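Local coordinates for 2,5-dihydroxypyridine 5,6-dioxygenase (Pseudomonas putida KT2440, PDB 7CUP) that catalyses the iron(II)-dependent dioxygenolytic cleavage of the 2,5-dihydroxypyridine ring between carbons 5 and 6, giving N-formylmaleamate in aerobic nicotinate degradation, at the interface of chains A and B. Residues are numbered along the deposited sequence; one frame, centred on the assembly and turned at random. Chains: chain A/B, 2,5-dihydroxypyridine 5,6-dioxygenase.

The interface of chains A and B. Residues chain A 243, 246-247, 250; chain B 212-213, 222, 224, 276, 324.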
ATOM      1  N   PHE A 243     -21.773  30.523 -25.784  1.00 44.51           N
ATOM      2  CA  PHE A 243     -21.827  29.259 -25.011  1.00 40.51           C
ATOM      3  C   PHE A 243     -21.218  29.476 -23.619  1.00 32.35           C
ATOM      4  O   PHE A 243     -21.859  29.084 -22.648  1.00 30.87           O
ATOM      5  CB  PHE A 243     -21.186  28.094 -25.767  1.00 40.42           C
ATOM      6  CG  PHE A 243     -21.016  26.889 -24.886  1.00 34.95           C
ATOM      7  CD1 PHE A 243     -22.123  26.280 -24.323  1.00 32.98           C
ATOM      8  CD2 PHE A 243     -19.757  26.454 -24.519  1.00 34.61           C
ATOM      9  CE1 PHE A 243     -21.960  25.216 -23.451  1.00 32.50           C
ATOM     10  CE2 PHE A 243     -19.596  25.380 -23.656  1.00 36.18           C
ATOM     11  CZ  PHE A 243     -20.698  24.756 -23.133  1.00 32.06           C
ATOM     12  N   GLU A 246     -23.664  31.223 -21.343  1.00 25.63           N
ATOM     13  CA  GLU A 246     -24.808  30.401 -20.880  1.00 28.76           C
ATOM     14  C   GLU A 246     -24.335  29.430 -19.782  1.00 27.06           C
ATOM     15  O   GLU A 246     -25.070  29.210 -18.808  1.00 24.83           O
ATOM     16  CB  GLU A 246     -25.370  29.598 -22.044  1.00 30.69           C
ATOM     17  CG  GLU A 246     -26.601  28.805 -21.675  1.00 34.65           C
ATOM     18  CD  GLU A 246     -27.065  27.977 -22.848  1.00 39.18           C
ATOM     19  OE1 GLU A 246     -28.001  27.206 -22.686  1.00 45.82           O
ATOM     20  OE2 GLU A 246     -26.472  28.109 -23.930  1.00 48.39           O
ATOM     21  N   TYR A 247     -23.159  28.835 -19.957  1.00 24.51           N
ATOM     22  CA  TYR A 247     -22.580  27.877 -18.980  1.00 26.21           C
ATOM     23  C   TYR A 247     -22.316  28.623 -17.672  1.00 23.91           C
ATOM     24  O   TYR A 247     -22.697  28.101 -16.616  1.00 26.32           O
ATOM     25  CB  TYR A 247     -21.324  27.201 -19.532  1.00 24.62           C
ATOM     26  CG  TYR A 247     -20.685  26.194 -18.604  1.00 24.48           C
ATOM     27  CD1 TYR A 247     -19.862  26.597 -17.570  1.00 26.94           C
ATOM     28  CD2 TYR A 247     -20.875  24.837 -18.770  1.00 24.61           C
ATOM     29  CE1 TYR A 247     -19.256  25.688 -16.715  1.00 25.79           C
ATOM     30  CE2 TYR A 247     -20.247  23.914 -17.945  1.00 25.85           C
ATOM     31  CZ  TYR A 247     -19.442  24.340 -16.905  1.00 24.83           C
ATOM     32  OH  TYR A 247     -18.856  23.466 -16.040  1.00 22.66           O
ATOM     33  N   ASP A 250     -25.677  29.500 -15.954  1.00 26.78           N
ATOM     34  CA  ASP A 250     -26.312  28.288 -15.391  1.00 27.72           C
ATOM     35  C   ASP A 250     -25.567  27.859 -14.121  1.00 27.27           C
ATOM     36  O   ASP A 250     -26.215  27.369 -13.165  1.00 26.20           O
ATOM     37  CB  ASP A 250     -26.344  27.191 -16.449  1.00 30.49           C
ATOM     38  CG  ASP A 250     -27.276  26.037 -16.159  1.00 34.91           C
ATOM     39  OD1 ASP A 250     -28.406  26.048 -16.662  1.00 42.16           O
ATOM     40  OD2 ASP A 250     -26.857  25.129 -15.449  1.00 43.04           O
TER
ATOM     41  N   VAL B 212     -25.046  23.474 -29.925  1.00 25.22           N
ATOM     42  CA  VAL B 212     -23.922  23.987 -29.113  1.00 25.49           C
ATOM     43  C   VAL B 212     -24.294  23.741 -27.656  1.00 24.01           C
ATOM     44  O   VAL B 212     -25.476  24.008 -27.283  1.00 22.48           O
ATOM     45  CB  VAL B 212     -23.666  25.464 -29.440  1.00 24.33           C
ATOM     46  CG1 VAL B 212     -22.749  26.113 -28.418  1.00 25.33           C
ATOM     47  CG2 VAL B 212     -23.126  25.594 -30.855  1.00 25.40           C
ATOM     48  N   GLY B 213     -23.379  23.142 -26.895  1.00 19.91           N
ATOM     49  CA  GLY B 213     -23.609  22.891 -25.466  1.00 21.39           C
ATOM     50  C   GLY B 213     -24.227  21.533 -25.170  1.00 22.14           C
ATOM     51  O   GLY B 213     -24.252  21.135 -23.954  1.00 20.83           O
ATOM     52  N   TYR B 222     -18.737  19.121 -24.382  1.00 22.57           N
ATOM     53  CA  TYR B 222     -19.822  20.054 -24.776  1.00 22.72           C
ATOM     54  C   TYR B 222     -19.573  20.408 -26.236  1.00 25.86           C
ATOM     55  O   TYR B 222     -18.472  20.884 -26.561  1.00 25.33           O
ATOM     56  CB  TYR B 222     -19.806  21.321 -23.935  1.00 22.98           C
ATOM     57  CG  TYR B 222     -20.077  21.102 -22.470  1.00 20.12           C
ATOM     58  CD1 TYR B 222     -21.369  20.959 -21.985  1.00 19.17           C
ATOM     59  CD2 TYR B 222     -19.028  21.020 -21.577  1.00 21.17           C
ATOM     60  CE1 TYR B 222     -21.616  20.778 -20.636  1.00 18.33           C
ATOM     61  CE2 TYR B 222     -19.255  20.810 -20.223  1.00 20.74           C
ATOM     62  CZ  TYR B 222     -20.551  20.657 -19.759  1.00 19.91           C
ATOM     63  OH  TYR B 222     -20.741  20.487 -18.416  1.00 19.51           O
ATOM     64  N   ARG B 224     -19.213  22.364 -29.515  1.00 21.70           N
ATOM     65  CA  ARG B 224     -18.953  23.791 -29.841  1.00 26.09           C
ATOM     66  C   ARG B 224     -19.509  24.106 -31.244  1.00 29.09           C
ATOM     67  O   ARG B 224     -19.583  25.314 -31.598  1.00 29.08           O
ATOM     68  CB  ARG B 224     -17.460  24.117 -29.701  1.00 27.35           C
ATOM     69  CG  ARG B 224     -16.913  24.015 -28.286  1.00 29.95           C
ATOM     70  CD  ARG B 224     -17.786  24.673 -27.239  1.00 34.48           C
ATOM     71  NE  ARG B 224     -17.873  26.117 -27.442  1.00 42.61           N
ATOM     72  CZ  ARG B 224     -17.114  27.031 -26.830  1.00 42.31           C
ATOM     73  NH1 ARG B 224     -16.206  26.662 -25.939  1.00 41.25           N
ATOM     74  NH2 ARG B 224     -17.300  28.317 -27.097  1.00 45.45           N
ATOM     75  N   TRP B 276     -26.264  19.912 -15.714  1.00 19.81           N
ATOM     76  CA  TRP B 276     -25.671  19.992 -17.067  1.00 21.52           C
ATOM     77  C   TRP B 276     -24.237  20.537 -16.982  1.00 19.18           C
ATOM     78  O   TRP B 276     -23.415  20.109 -17.743  1.00 21.33           O
ATOM     79  CB  TRP B 276     -26.590  20.819 -17.958  1.00 22.62           C
ATOM     80  CG  TRP B 276     -25.980  21.173 -19.265  1.00 21.60           C
ATOM     81  CD1 TRP B 276     -25.668  20.337 -20.293  1.00 24.04           C
ATOM     82  CD2 TRP B 276     -25.568  22.482 -19.660  1.00 23.24           C
ATOM     83  NE1 TRP B 276     -25.136  21.051 -21.334  1.00 23.89           N
ATOM     84  CE2 TRP B 276     -25.054  22.368 -20.972  1.00 23.53           C
ATOM     85  CE3 TRP B 276     -25.631  23.739 -19.053  1.00 23.39           C
ATOM     86  CZ2 TRP B 276     -24.574  23.472 -21.671  1.00 24.49           C
ATOM     87  CZ3 TRP B 276     -25.143  24.827 -19.745  1.00 25.89           C
ATOM     88  CH2 TRP B 276     -24.655  24.699 -21.046  1.00 24.65           C
ATOM     89  N   ARG B 324     -30.432  19.518 -24.331  1.00 19.54           N
ATOM     90  CA  ARG B 324     -31.131  20.523 -23.508  1.00 20.65           C
ATOM     91  C   ARG B 324     -32.232  21.201 -24.313  1.00 20.73           C
ATOM     92  O   ARG B 324     -32.229  21.094 -25.592  1.00 20.43           O
ATOM     93  CB  ARG B 324     -30.168  21.625 -23.078  1.00 24.30           C
ATOM     94  CG  ARG B 324     -29.073  21.133 -22.148  1.00 32.29           C
ATOM     95  CD  ARG B 324     -28.303  22.354 -21.683  1.00 37.58           C
ATOM     96  NE  ARG B 324     -27.881  23.006 -22.906  1.00 42.09           N
ATOM     97  CZ  ARG B 324     -27.741  24.298 -23.054  1.00 37.95           C
ATOM     98  NH1 ARG B 324     -27.970  25.106 -22.030  1.00 43.71           N
ATOM     99  NH2 ARG B 324     -27.344  24.757 -24.221  1.00 40.33           N
TER
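A:Phe243, the first residue of helix 243-253, sets its ring among B:Val212, B:Gly213, B:Tyr222, B:Arg224 and B:Trp276 and loses 100 Å² of surface there, more than any other residue of this patch. With CG anti to the backbone N (chi1 169°), the ring leads with its far rim. Its CE1 edge lies 3.5 Å from the CA of B:Gly213, and B:Trp276 CZ2 meets that edge in the ring plane. The tip, CZ, reaches B:Tyr222 CB at 3.6 Å. On the other edge CD2 stands over the centre of one face of the B:Arg224 guanidinium, 3.6 Å from its CZ; with the planes 54° apart the ring meets it by an edge, not as a parallel stack. B:Val212 CG1 closes the base against CB.

The residues around the ring are braced within chain B. The indole N-H of B:Trp276 gives a hydrogen bond, in its ring plane, to B:Gly213 O (NE1 to O 2.8 Å), and the phenol OH of B:Tyr222 donates one to a lone pair of B:Trp276 O (2.8 Å). One turn along, A:Tyr247 and B:Tyr222 meet edge-to-face, planes 81° apart, with A:Tyr247 CE2 3.5 Å from B:Tyr222 OH.

Packing loosens toward the polar flank. A:Glu246, fully extended, and B:Arg324 meet tip to tip in a salt bridge, but the modelled OE1 to NH1 separation is too short to be trusted, and the NH2 to OE2 hydrogen bond is weak. B:Trp276 CZ2 lies over one face of this guanidinium, while the carboxylate comes to its edge. A:Asp250 merely approaches the indole, CG to CE3 at 4.0 Å; its OD1, 5.5 Å from B:Arg324 NH1, may still favour the charged guanidinium.

The patch sets one side of helix 243-253 against loops and short strand 221-222 of chain B, within a subunit interface of the deposited six-chain assembly, which the structure alone does not prove biological.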